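Local coordinates for protein SidF, inhibitor of growth family, member 3 (Legionella pneumophila subsp. pneumophila, PDB 4FYE) that dephosphorylates phosphoinositides, probably removing the 3-phosphate of phosphatidylinositol 3,4,5-trisphosphate, at residues V301-A306 against K393-T398; N350-T355 against V404-G409; H29-Y34 against A75-D80; T712-G717 against A737-I742. The protein carries 1 engineered substitution. One frame throughout, in Å; residues are numbered along the deposited sequence.

Interaction 1 of 4, residues V301-A306 against K393-T398; sequences VIQTLA and KITIQT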
loop_
_atom_site.group_PDB
_atom_site.type_symbol
_atom_site.label_atom_id
_atom_site.label_comp_id
_atom_site.label_asym_id
_atom_site.label_seq_id
_atom_site.Cartn_x
_atom_site.Cartn_y
_atom_site.Cartn_z
ATOM N N VAL A 301 -2.763 7.553 -10.224
ATOM C CA VAL A 301 -1.875 6.446 -9.923
ATOM C C VAL A 301 -0.748 6.308 -10.961
ATOM O O VAL A 301 0.355 5.931 -10.594
ATOM C CB VAL A 301 -2.674 5.106 -9.794
ATOM C CG1 VAL A 301 -1.780 3.839 -9.812
ATOM C CG2 VAL A 301 -3.537 5.169 -8.574
ATOM N N ILE A 302 -1.028 6.559 -12.240
ATOM C CA ILE A 302 0.026 6.478 -13.268
ATOM C C ILE A 302 1.007 7.593 -13.036
ATOM O O ILE A 302 2.210 7.416 -13.098
ATOM C CB ILE A 302 -0.516 6.542 -14.688
ATOM C CG1 ILE A 302 -1.557 5.442 -14.855
ATOM C CG2 ILE A 302 0.628 6.461 -15.719
ATOM C CD1 ILE A 302 -1.757 4.986 -16.265
ATOM N N GLN A 303 0.490 8.750 -12.711
ATOM C CA GLN A 303 1.345 9.849 -12.455
ATOM C C GLN A 303 2.283 9.579 -11.260
ATOM O O GLN A 303 3.487 9.887 -11.321
ATOM C CB GLN A 303 0.502 11.087 -12.208
ATOM C CG GLN A 303 1.348 12.325 -12.025
ATOM C CD GLN A 303 0.524 13.568 -11.994
ATOM O OE1 GLN A 303 0.182 14.037 -10.908
ATOM N NE2 GLN A 303 0.163 14.092 -13.169
ATOM N N THR A 304 1.762 8.967 -10.210
ATOM C CA THR A 304 2.558 8.687 -9.007
ATOM C C THR A 304 3.575 7.566 -9.317
ATOM O O THR A 304 4.693 7.649 -8.845
ATOM C CB THR A 304 1.613 8.328 -7.848
ATOM O OG1 THR A 304 0.665 9.382 -7.715
ATOM C CG2 THR A 304 2.332 8.114 -6.465
ATOM N N LEU A 305 3.251 6.552 -10.131
ATOM C CA LEU A 305 4.295 5.587 -10.379
ATOM C C LEU A 305 5.444 6.166 -11.194
ATOM O O LEU A 305 6.626 5.862 -10.959
ATOM C CB LEU A 305 3.743 4.384 -11.062
ATOM C CG LEU A 305 2.634 3.549 -10.410
ATOM C CD1 LEU A 305 2.888 2.110 -10.711
ATOM C CD2 LEU A 305 2.372 3.651 -8.926
ATOM N N ALA A 306 5.141 7.067 -12.121
ATOM C CA ALA A 306 6.202 7.657 -12.952
ATOM C C ALA A 306 7.130 8.500 -12.105
ATOM O O ALA A 306 8.325 8.504 -12.334
ATOM C CB ALA A 306 5.606 8.499 -14.062
ATOM N N LYS A 393 -1.239 10.876 -20.445
ATOM C CA LYS A 393 -0.564 12.160 -20.406
ATOM C C LYS A 393 -0.523 12.639 -18.992
ATOM O O LYS A 393 -1.552 12.774 -18.374
ATOM C CB LYS A 393 -1.243 13.156 -21.318
ATOM C CG LYS A 393 -1.285 12.609 -22.721
ATOM C CD LYS A 393 -1.600 13.616 -23.819
ATOM C CE LYS A 393 -1.291 12.946 -25.153
ATOM N NZ LYS A 393 -1.612 13.776 -26.347
ATOM N N ILE A 394 0.672 12.891 -18.483
ATOM C CA ILE A 394 0.891 13.029 -17.041
ATOM C C ILE A 394 1.759 14.243 -16.744
ATOM O O ILE A 394 2.217 14.862 -17.655
ATOM C CB ILE A 394 1.458 11.679 -16.473
ATOM C CG1 ILE A 394 0.448 11.193 -15.521
ATOM C CG2 ILE A 394 2.945 11.659 -16.017
ATOM C CD1 ILE A 394 -0.710 10.649 -16.311
ATOM N N THR A 395 1.953 14.597 -15.484
ATOM C CA THR A 395 2.803 15.745 -15.136
ATOM C C THR A 395 3.914 15.227 -14.242
ATOM O O THR A 395 3.637 14.452 -13.362
ATOM C CB THR A 395 1.985 16.811 -14.365
ATOM O OG1 THR A 395 1.138 17.469 -15.297
ATOM C CG2 THR A 395 2.863 17.841 -13.729
ATOM N N ILE A 396 5.157 15.654 -14.463
ATOM C CA ILE A 396 6.254 15.174 -13.681
ATOM C C ILE A 396 6.816 16.404 -13.023
ATOM O O ILE A 396 7.194 17.353 -13.719
ATOM C CB ILE A 396 7.341 14.518 -14.592
ATOM C CG1 ILE A 396 6.809 13.221 -15.235
ATOM C CG2 ILE A 396 8.682 14.311 -13.868
ATOM C CD1 ILE A 396 6.890 12.061 -14.330
ATOM N N GLN A 397 6.874 16.383 -11.698
ATOM C CA GLN A 397 7.610 17.424 -10.955
ATOM C C GLN A 397 9.125 17.365 -11.168
ATOM O O GLN A 397 9.743 16.362 -10.802
ATOM C CB GLN A 397 7.412 17.208 -9.469
ATOM C CG GLN A 397 6.067 17.541 -8.929
ATOM C CD GLN A 397 5.648 18.901 -9.389
ATOM O OE1 GLN A 397 4.691 19.023 -10.172
ATOM N NE2 GLN A 397 6.394 19.938 -8.964
ATOM N N THR A 398 9.739 18.432 -11.680
ATOM C CA THR A 398 11.197 18.464 -11.900
ATOM C C THR A 398 11.959 19.130 -10.759
ATOM O O THR A 398 13.056 18.726 -10.411
ATOM C CB THR A 398 11.577 19.182 -13.210
ATOM O OG1 THR A 398 11.224 20.554 -13.109
ATOM C CG2 THR A 398 10.866 18.571 -14.419
#
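Gln303 reaches from helix 284-311 to Ile394 and Thr395 of strand 391-399. Gln303 CB sits tight against Ile394 CG1, 3.3 Å away, where the two side chains cross obliquely. CG leaves anti to the backbone N (chi1 -176°) and the chain stays extended, so Gln303 CG passes 3.4 Å from Thr395 O and the amide comes to lie alongside Thr395, pointing the same way as its side chain. At the tip, Gln303 NE2 as modelled is 3.0 Å from Thr395 N, the orientation of the amide being uncertain. Ile394 and Ile396 pair through their backbones with strand 402-416, which turns the peptide groups of Thr395 to the other edge, where Gln303 meets them. One turn further along the helix, Ala306 CB touches Ile396 CD1 at 3.8 Å, and Ile302 adds a looser contact to Ile394. All the touching residues are buried. The short segments approach to 8.1 Å between axes at a crossing angle of -40°, an oblique helix-on-sheet packing in which one helix lies against an outermost strand of a mixed sheet in this alpha-beta fold.

Interaction 2 of 4, residues N350-T355 against V404-G409; sequences NPLSVT and VETAVG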
loop_
_atom_site.group_PDB
_atom_site.type_symbol
_atom_site.label_atom_id
_atom_site.label_comp_id
_atom_site.label_asym_id
_atom_site.label_seq_id
_atom_site.Cartn_x
_atom_site.Cartn_y
_atom_site.Cartn_z
ATOM N N ASN A 350 13.317 10.355 -23.324
ATOM C CA ASN A 350 13.080 8.942 -23.101
ATOM C C ASN A 350 11.606 8.625 -22.874
ATOM O O ASN A 350 10.937 9.297 -22.069
ATOM C CB ASN A 350 13.933 8.448 -21.895
ATOM C CG ASN A 350 15.467 8.512 -22.171
ATOM O OD1 ASN A 350 16.061 7.535 -22.562
ATOM N ND2 ASN A 350 16.070 9.627 -21.940
ATOM N N PRO A 351 11.085 7.639 -23.603
ATOM C CA PRO A 351 9.702 7.137 -23.415
ATOM C C PRO A 351 9.601 6.520 -22.055
ATOM O O PRO A 351 10.502 5.847 -21.625
ATOM C CB PRO A 351 9.542 6.035 -24.480
ATOM C CG PRO A 351 10.682 6.263 -25.480
ATOM C CD PRO A 351 11.628 7.332 -24.940
ATOM N N LEU A 352 8.534 6.793 -21.347
ATOM C CA LEU A 352 8.455 6.387 -19.968
ATOM C C LEU A 352 7.467 5.296 -19.907
ATOM O O LEU A 352 6.433 5.373 -20.603
ATOM C CB LEU A 352 7.934 7.504 -19.118
ATOM C CG LEU A 352 8.983 8.238 -18.291
ATOM C CD1 LEU A 352 10.391 8.127 -18.850
ATOM C CD2 LEU A 352 8.563 9.699 -18.210
ATOM N N SER A 353 7.766 4.269 -19.109
ATOM C CA SER A 353 6.729 3.314 -18.915
ATOM C C SER A 353 6.774 2.698 -17.570
ATOM O O SER A 353 7.812 2.582 -16.950
ATOM C CB SER A 353 6.632 2.258 -20.050
ATOM O OG SER A 353 7.876 1.773 -20.366
ATOM N N VAL A 354 5.610 2.284 -17.136
ATOM C CA VAL A 354 5.439 2.039 -15.797
ATOM C C VAL A 354 4.684 0.769 -15.750
ATOM O O VAL A 354 3.871 0.538 -16.615
ATOM C CB VAL A 354 4.708 3.271 -15.266
ATOM C CG1 VAL A 354 3.263 3.024 -14.939
ATOM C CG2 VAL A 354 5.531 3.893 -14.169
ATOM N N THR A 355 4.984 -0.089 -14.783
ATOM C CA THR A 355 4.100 -1.259 -14.558
ATOM C C THR A 355 3.580 -1.425 -13.139
ATOM O O THR A 355 4.332 -1.426 -12.180
ATOM C CB THR A 355 4.532 -2.562 -15.290
ATOM O OG1 THR A 355 4.288 -3.732 -14.475
ATOM C CG2 THR A 355 5.945 -2.528 -15.835
ATOM N N VAL A 404 7.040 19.193 -15.956
ATOM C CA VAL A 404 6.942 18.932 -17.401
ATOM C C VAL A 404 5.839 17.955 -17.678
ATOM O O VAL A 404 5.463 17.177 -16.795
ATOM C CB VAL A 404 8.301 18.431 -17.988
ATOM C CG1 VAL A 404 9.371 19.518 -17.780
ATOM C CG2 VAL A 404 8.770 17.123 -17.343
ATOM N N GLU A 405 5.326 17.956 -18.899
ATOM C CA GLU A 405 4.220 17.065 -19.236
ATOM C C GLU A 405 4.728 15.965 -20.162
ATOM O O GLU A 405 5.509 16.265 -21.037
ATOM C CB GLU A 405 3.103 17.869 -19.929
ATOM C CG GLU A 405 2.115 18.545 -18.968
ATOM C CD GLU A 405 0.693 18.625 -19.539
ATOM O OE1 GLU A 405 -0.209 17.936 -18.996
ATOM O OE2 GLU A 405 0.463 19.364 -20.537
ATOM N N THR A 406 4.295 14.716 -19.980
ATOM C CA THR A 406 4.701 13.623 -20.853
ATOM C C THR A 406 3.649 12.546 -20.928
ATOM O O THR A 406 2.980 12.235 -19.950
ATOM C CB THR A 406 5.764 12.700 -20.204
ATOM O OG1 THR A 406 6.238 13.219 -18.968
ATOM C CG2 THR A 406 6.847 12.329 -21.138
ATOM N N ALA A 407 3.641 11.851 -22.034
ATOM C CA ALA A 407 2.936 10.585 -22.125
ATOM C C ALA A 407 3.694 9.586 -21.259
ATOM O O ALA A 407 4.898 9.716 -21.169
ATOM C CB ALA A 407 2.896 10.135 -23.588
ATOM N N VAL A 408 3.013 8.639 -20.612
ATOM C CA VAL A 408 3.672 7.547 -19.862
ATOM C C VAL A 408 2.980 6.224 -20.201
ATOM O O VAL A 408 1.768 6.149 -20.082
ATOM C CB VAL A 408 3.570 7.669 -18.334
ATOM C CG1 VAL A 408 4.133 6.385 -17.673
ATOM C CG2 VAL A 408 4.395 8.854 -17.784
ATOM N N GLY A 409 3.761 5.188 -20.581
ATOM C CA GLY A 409 3.277 3.836 -20.920
ATOM C C GLY A 409 2.783 3.127 -19.653
ATOM O O GLY A 409 3.350 3.325 -18.574
#
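A parallel strand pairing inside the four-stranded mixed sheet is the core of this contact: strand 353-360 begins beside strand 402-416, with Ser353 and Gly409 as the bridge pair. Gly409 makes both backbone hydrogen bonds, one to each neighbour of Ser353, the pattern that defines a parallel bridge. Gly409 N donates to Leu352 O over 2.7 Å and nearly straight (170° at the hydrogen), while Gly409 O accepts from Val354 N at 2.9 Å along a more bent path (136°). In both cases the donor stands above the plane of the carbonyl. The axes of the two short strands diverge by 38°. Ser353 CA and Gly409 CA are just 4.0 Å apart, an approach made possible by the lack of a side chain on Gly409; Ser353 CA also directs a CA-H...O contact to Gly409 O, at 3.4 Å.

The opposite face carries Leu352, Val354 and Val408, which are buried beneath helices 284-311 and 335-349. Ile302 and Ala306 of the first helix touch Val408, Leu305 touches Val354, and Tyr346 of the second touches Leu352. Val408 divides its two branches between the neighbouring strand's side chains. With CG1 anti to the backbone N, Val408 CG1 lies against Val354 CB at 4.0 Å, and the other branch turns the other way, placing Val408 CG2 4.0 Å from Leu352 CB.

Interaction 3 of 4, residues H29-Y34 against A75-D80; sequences HLAYGY and ANNYID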
loop_
_atom_site.group_PDB
_atom_site.type_symbol
_atom_site.label_atom_id
_atom_site.label_comp_id
_atom_site.label_asym_id
_atom_site.label_seq_id
_atom_site.Cartn_x
_atom_site.Cartn_y
_atom_site.Cartn_z
ATOM N N HIS A 29 1.031 19.044 13.551
ATOM C CA HIS A 29 -0.197 18.923 12.771
ATOM C C HIS A 29 -1.372 18.184 13.427
ATOM O O HIS A 29 -2.535 18.365 13.048
ATOM C CB HIS A 29 0.158 18.332 11.410
ATOM C CG HIS A 29 1.168 19.176 10.640
ATOM N ND1 HIS A 29 1.118 20.552 10.607
ATOM C CD2 HIS A 29 2.262 18.804 9.873
ATOM C CE1 HIS A 29 2.139 21.015 9.877
ATOM N NE2 HIS A 29 2.849 19.947 9.431
ATOM N N LEU A 30 -1.100 17.330 14.403
ATOM C CA LEU A 30 -2.168 16.564 15.031
ATOM C C LEU A 30 -1.570 15.834 16.233
ATOM O O LEU A 30 -0.345 15.735 16.360
ATOM C CB LEU A 30 -2.797 15.592 14.015
ATOM C CG LEU A 30 -2.019 14.300 13.695
ATOM C CD1 LEU A 30 -2.738 13.024 14.166
ATOM C CD2 LEU A 30 -1.778 14.251 12.211
ATOM N N ALA A 31 -2.422 15.336 17.112
ATOM C CA ALA A 31 -1.919 14.712 18.320
ATOM C C ALA A 31 -1.670 13.233 18.127
ATOM O O ALA A 31 -2.542 12.476 17.708
ATOM C CB ALA A 31 -2.867 14.935 19.469
ATOM N N TYR A 32 -0.454 12.835 18.438
ATOM C CA TYR A 32 -0.072 11.418 18.396
ATOM C C TYR A 32 0.033 10.690 19.751
ATOM O O TYR A 32 -0.033 9.452 19.764
ATOM C CB TYR A 32 1.265 11.356 17.737
ATOM C CG TYR A 32 1.207 11.682 16.309
ATOM C CD1 TYR A 32 0.877 10.673 15.356
ATOM C CD2 TYR A 32 1.505 12.966 15.859
ATOM C CE1 TYR A 32 0.853 10.953 13.989
ATOM C CE2 TYR A 32 1.477 13.255 14.488
ATOM C CZ TYR A 32 1.159 12.261 13.576
ATOM O OH TYR A 32 1.201 12.550 12.235
ATOM N N GLY A 33 0.195 11.454 20.851
ATOM C CA GLY A 33 0.327 10.962 22.217
ATOM C C GLY A 33 1.630 10.189 22.409
ATOM O O GLY A 33 2.545 10.287 21.587
ATOM N N TYR A 34 1.703 9.376 23.467
ATOM C CA TYR A 34 2.938 8.719 23.826
ATOM C C TYR A 34 4.129 9.718 23.810
ATOM O O TYR A 34 5.111 9.541 23.069
ATOM C CB TYR A 34 3.182 7.493 22.924
ATOM C CG TYR A 34 1.989 6.528 22.827
ATOM C CD1 TYR A 34 1.876 5.404 23.710
ATOM C CD2 TYR A 34 0.950 6.743 21.905
ATOM C CE1 TYR A 34 0.789 4.538 23.654
ATOM C CE2 TYR A 34 -0.159 5.888 21.865
ATOM C CZ TYR A 34 -0.218 4.772 22.716
ATOM O OH TYR A 34 -1.316 3.904 22.646
ATOM N N ALA A 75 -7.261 7.918 24.338
ATOM C CA ALA A 75 -8.282 8.859 24.772
ATOM C C ALA A 75 -7.852 10.309 24.579
ATOM O O ALA A 75 -8.625 11.095 24.042
ATOM C CB ALA A 75 -8.642 8.613 26.202
ATOM N N ASN A 76 -6.624 10.659 24.985
ATOM C CA ASN A 76 -6.104 12.008 24.717
ATOM C C ASN A 76 -6.035 12.328 23.243
ATOM O O ASN A 76 -6.441 13.409 22.868
ATOM C CB ASN A 76 -4.737 12.231 25.302
ATOM C CG ASN A 76 -4.739 12.318 26.820
ATOM O OD1 ASN A 76 -5.759 12.286 27.468
ATOM N ND2 ASN A 76 -3.567 12.355 27.377
ATOM N N ASN A 77 -5.542 11.403 22.411
ATOM C CA ASN A 77 -5.510 11.590 20.958
ATOM C C ASN A 77 -6.899 11.836 20.371
ATOM O O ASN A 77 -7.141 12.774 19.633
ATOM C CB ASN A 77 -4.904 10.366 20.273
ATOM C CG ASN A 77 -3.441 10.240 20.565
ATOM O OD1 ASN A 77 -2.819 11.204 21.004
ATOM N ND2 ASN A 77 -2.881 9.052 20.351
ATOM N N TYR A 78 -7.803 10.961 20.717
ATOM C CA TYR A 78 -9.180 11.141 20.371
ATOM C C TYR A 78 -9.714 12.435 20.814
ATOM O O TYR A 78 -10.303 13.073 20.005
ATOM C CB TYR A 78 -10.056 10.048 20.958
ATOM C CG TYR A 78 -11.450 10.160 20.418
ATOM C CD1 TYR A 78 -11.791 9.565 19.230
ATOM C CD2 TYR A 78 -12.423 10.891 21.087
ATOM C CE1 TYR A 78 -13.080 9.654 18.745
ATOM C CE2 TYR A 78 -13.692 10.963 20.613
ATOM C CZ TYR A 78 -13.992 10.346 19.428
ATOM O OH TYR A 78 -15.255 10.412 18.935
ATOM N N ILE A 79 -9.533 12.839 22.089
ATOM C CA ILE A 79 -10.087 14.114 22.516
ATOM C C ILE A 79 -9.543 15.276 21.631
ATOM O O ILE A 79 -10.301 16.044 21.055
ATOM C CB ILE A 79 -9.783 14.444 23.981
ATOM C CG1 ILE A 79 -10.176 13.348 24.995
ATOM C CG2 ILE A 79 -10.348 15.780 24.365
ATOM C CD1 ILE A 79 -11.612 13.049 25.172
ATOM N N ASP A 80 -8.229 15.373 21.503
ATOM C CA ASP A 80 -7.567 16.526 20.931
ATOM C C ASP A 80 -7.856 16.609 19.464
ATOM O O ASP A 80 -8.047 17.714 18.939
ATOM C CB ASP A 80 -6.029 16.433 21.104
ATOM C CG ASP A 80 -5.574 16.601 22.562
ATOM O OD1 ASP A 80 -6.357 17.095 23.420
ATOM O OD2 ASP A 80 -4.417 16.220 22.869
#
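Asn77 has CG anti to its carbonyl carbon (chi1 -69°) and a small further twist (chi2 -17°), and these torsions bring its amide from the flank of helix 71-92 up against the Tyr32-Gly33 peptide. Asn77 ND2 donates to Tyr32 O over 2.9 Å, but the angle of 139° at the hydrogen makes this a weak bond. The other end of the amide, Asn77 OD1, comes to 3.0 Å from Gly33 N, yet the N-H is poorly aimed and the approach is not a hydrogen bond. Gly33, without a side chain, brings its backbone close to that oxygen. Tyr32 O also accepts a hydrogen bond from Arg38 NH1.

One turn on, the contact is plain van der Waals touching: Ala31 CB lies 3.9 Å from Asp80 CB, and the carboxylate oxygen Asp80 OD2 is 4.0 Å from the same methyl. Asp80 also has CG anti to its carbonyl carbon, and its carboxylate finds its charge partner elsewhere, in a salt bridge from OD1 to Lys113. Ala31 N is bonded to Asn81 OD1, so this backbone is tied to the helix at more than one level. The loop between helix 9-16 and strand 39-42 thus runs over helix 71-92, whose Ile79 packs against both helix 98-119 and helix 136-163.

Interaction 4 of 4, residues T712-G717 against A737-I742; sequences TGVSGG and ANFAKI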
loop_
_atom_site.group_PDB
_atom_site.type_symbol
_atom_site.label_atom_id
_atom_site.label_comp_id
_atom_site.label_asym_id
_atom_site.label_seq_id
_atom_site.Cartn_x
_atom_site.Cartn_y
_atom_site.Cartn_z
ATOM N N THR A 712 -6.706 8.385 11.158
ATOM C CA THR A 712 -8.033 8.457 11.831
ATOM C C THR A 712 -8.012 9.266 13.089
ATOM O O THR A 712 -9.059 9.581 13.600
ATOM C CB THR A 712 -8.675 7.067 12.162
ATOM O OG1 THR A 712 -7.898 6.425 13.196
ATOM C CG2 THR A 712 -8.727 6.126 10.859
ATOM N N GLY A 713 -6.846 9.672 13.581
ATOM C CA GLY A 713 -6.853 10.288 14.904
ATOM C C GLY A 713 -6.598 9.375 16.118
ATOM O O GLY A 713 -6.261 9.885 17.186
ATOM N N VAL A 714 -6.615 8.047 15.933
ATOM C CA VAL A 714 -6.474 7.062 17.021
ATOM C C VAL A 714 -5.655 5.845 16.516
ATOM O O VAL A 714 -5.513 5.605 15.306
ATOM C CB VAL A 714 -7.928 6.782 17.399
ATOM C CG1 VAL A 714 -8.499 5.441 16.935
ATOM C CG2 VAL A 714 -8.338 7.363 18.715
ATOM N N SER A 715 -5.058 5.053 17.386
ATOM C CA SER A 715 -4.322 3.894 16.819
ATOM C C SER A 715 -5.252 2.796 16.281
ATOM O O SER A 715 -6.497 2.835 16.428
ATOM C CB SER A 715 -3.318 3.306 17.790
ATOM O OG SER A 715 -2.380 4.286 18.213
ATOM N N GLY A 716 -4.644 1.821 15.625
ATOM C CA GLY A 716 -5.407 0.717 15.148
ATOM C C GLY A 716 -4.641 -0.071 14.095
ATOM O O GLY A 716 -3.420 -0.156 14.112
ATOM N N GLY A 717 -5.429 -0.390 13.072
ATOM C CA GLY A 717 -5.468 -1.622 12.437
ATOM C C GLY A 717 -6.551 -2.379 13.187
ATOM O O GLY A 717 -6.370 -2.680 14.357
ATOM N N ALA A 737 -8.872 0.973 17.674
ATOM C CA ALA A 737 -9.426 1.420 16.378
ATOM C C ALA A 737 -10.924 1.689 16.464
ATOM O O ALA A 737 -11.396 2.675 15.896
ATOM C CB ALA A 737 -9.166 0.424 15.241
ATOM N N ASN A 738 -11.674 0.849 17.164
ATOM C CA ASN A 738 -13.099 1.199 17.392
ATOM C C ASN A 738 -13.368 2.640 17.715
ATOM O O ASN A 738 -14.347 3.161 17.242
ATOM C CB ASN A 738 -13.714 0.276 18.416
ATOM C CG ASN A 738 -13.824 -1.139 17.872
ATOM O OD1 ASN A 738 -13.962 -1.317 16.646
ATOM N ND2 ASN A 738 -13.721 -2.147 18.741
ATOM N N PHE A 739 -12.522 3.282 18.506
ATOM C CA PHE A 739 -12.766 4.659 18.902
ATOM C C PHE A 739 -13.168 5.529 17.722
ATOM O O PHE A 739 -14.016 6.398 17.847
ATOM C CB PHE A 739 -11.540 5.256 19.582
ATOM C CG PHE A 739 -11.325 4.774 20.981
ATOM C CD1 PHE A 739 -12.147 3.819 21.531
ATOM C CD2 PHE A 739 -10.291 5.274 21.740
ATOM C CE1 PHE A 739 -11.944 3.369 22.815
ATOM C CE2 PHE A 739 -10.083 4.832 23.026
ATOM C CZ PHE A 739 -10.913 3.878 23.565
ATOM N N ALA A 740 -12.543 5.294 16.578
ATOM C CA ALA A 740 -12.803 6.069 15.374
ATOM C C ALA A 740 -14.235 5.912 14.892
ATOM O O ALA A 740 -14.838 6.847 14.389
ATOM C CB ALA A 740 -11.833 5.676 14.279
ATOM N N LYS A 741 -14.752 4.701 15.003
ATOM C CA LYS A 741 -16.115 4.389 14.602
ATOM C C LYS A 741 -17.249 5.059 15.383
ATOM O O LYS A 741 -18.265 5.415 14.800
ATOM C CB LYS A 741 -16.326 2.877 14.557
ATOM C CG LYS A 741 -15.756 2.228 13.312
ATOM C CD LYS A 741 -15.447 0.765 13.552
ATOM C CE LYS A 741 -16.702 -0.007 13.908
ATOM N NZ LYS A 741 -16.879 -0.140 15.378
ATOM N N ILE A 742 -17.093 5.218 16.693
ATOM C CA ILE A 742 -18.233 5.445 17.579
ATOM C C ILE A 742 -19.083 6.663 17.233
ATOM O O ILE A 742 -18.575 7.722 16.876
ATOM C CB ILE A 742 -17.811 5.564 19.056
ATOM C CG1 ILE A 742 -16.945 6.801 19.277
ATOM C CG2 ILE A 742 -17.097 4.304 19.518
ATOM C CD1 ILE A 742 -16.128 6.735 20.546
#
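Apolar contacts carry most of this join between the loop after helix 701-712 and helix 733-741. Val714 is the central side chain: Val714 CG2 meets Phe739 CB at 3.9 Å and sits at the edge of the phenyl ring, close to the ring plane, the two side chains crossing at about a right angle. Its other methyl, Val714 CG1, is 4.3 Å from Ala740 CB. Phe739, with CG anti to its carbonyl carbon (chi1 -75°), carries its ring onward from the loop to Val148 and Leu152 of helix 136-163. Beside it, Thr712 CB packs on Ala740 CB at 4.0 Å, and Gly716 CA on Ala737 CB at 3.8 Å.

Backbone approaches form a second group. Ser715 O receives a CA-H...O contact from Ala737 CA at 3.3 Å; Ala737 N is also close to that oxygen, but at an angle too poor for a hydrogen bond.

A weak hydrogen bond lies within the turn. Thr712 OG1, in the crowded position between the backbone N and the carbonyl carbon, accepts it from Val714 N over 3.4 Å and is also bonded to His708 O. Gly713, with positive phi (93°), is the first residue to leave the helix. Ser715, whose CB is directed away from helix 733-741, has its OG bonded to Glu74, Arg38 and Thr709. The hydroxyls of Thr712 and Ser715 thus find partners inside the loop or elsewhere in the fold, and the two segments meet by van der Waals packing of Ala, Gly, Thr, Val and Phe groups plus one CA-H...O contact, without a conventional hydrogen bond between them.

The four contacts form two clusters. Interactions 1 and 2 have centres 8 Å apart and share one mixed sheet: Ile396 N lies 2.8 Å from Val404 O, a probable hydrogen bond, and Leu305 CB packs on Val354 CG2 at 3.6 Å, so helix 284-311 touches strands of both. Interactions 3 and 4 have centres 11 Å apart. Tyr78 of helix 71-92 joins them, its CB 3.9 Å from Val714 CG2. The clusters do not touch: the nearest atoms of interactions 1 and 3 are about 19 Å apart. Interactions 2 and 3 lie on opposite sides of the chain's centre. None of these contacts includes a ligand; they are structural contacts of the phosphatase domain, sheet pairing and helix packing in 1 and 2, loop-on-helix contacts in 3 and 4.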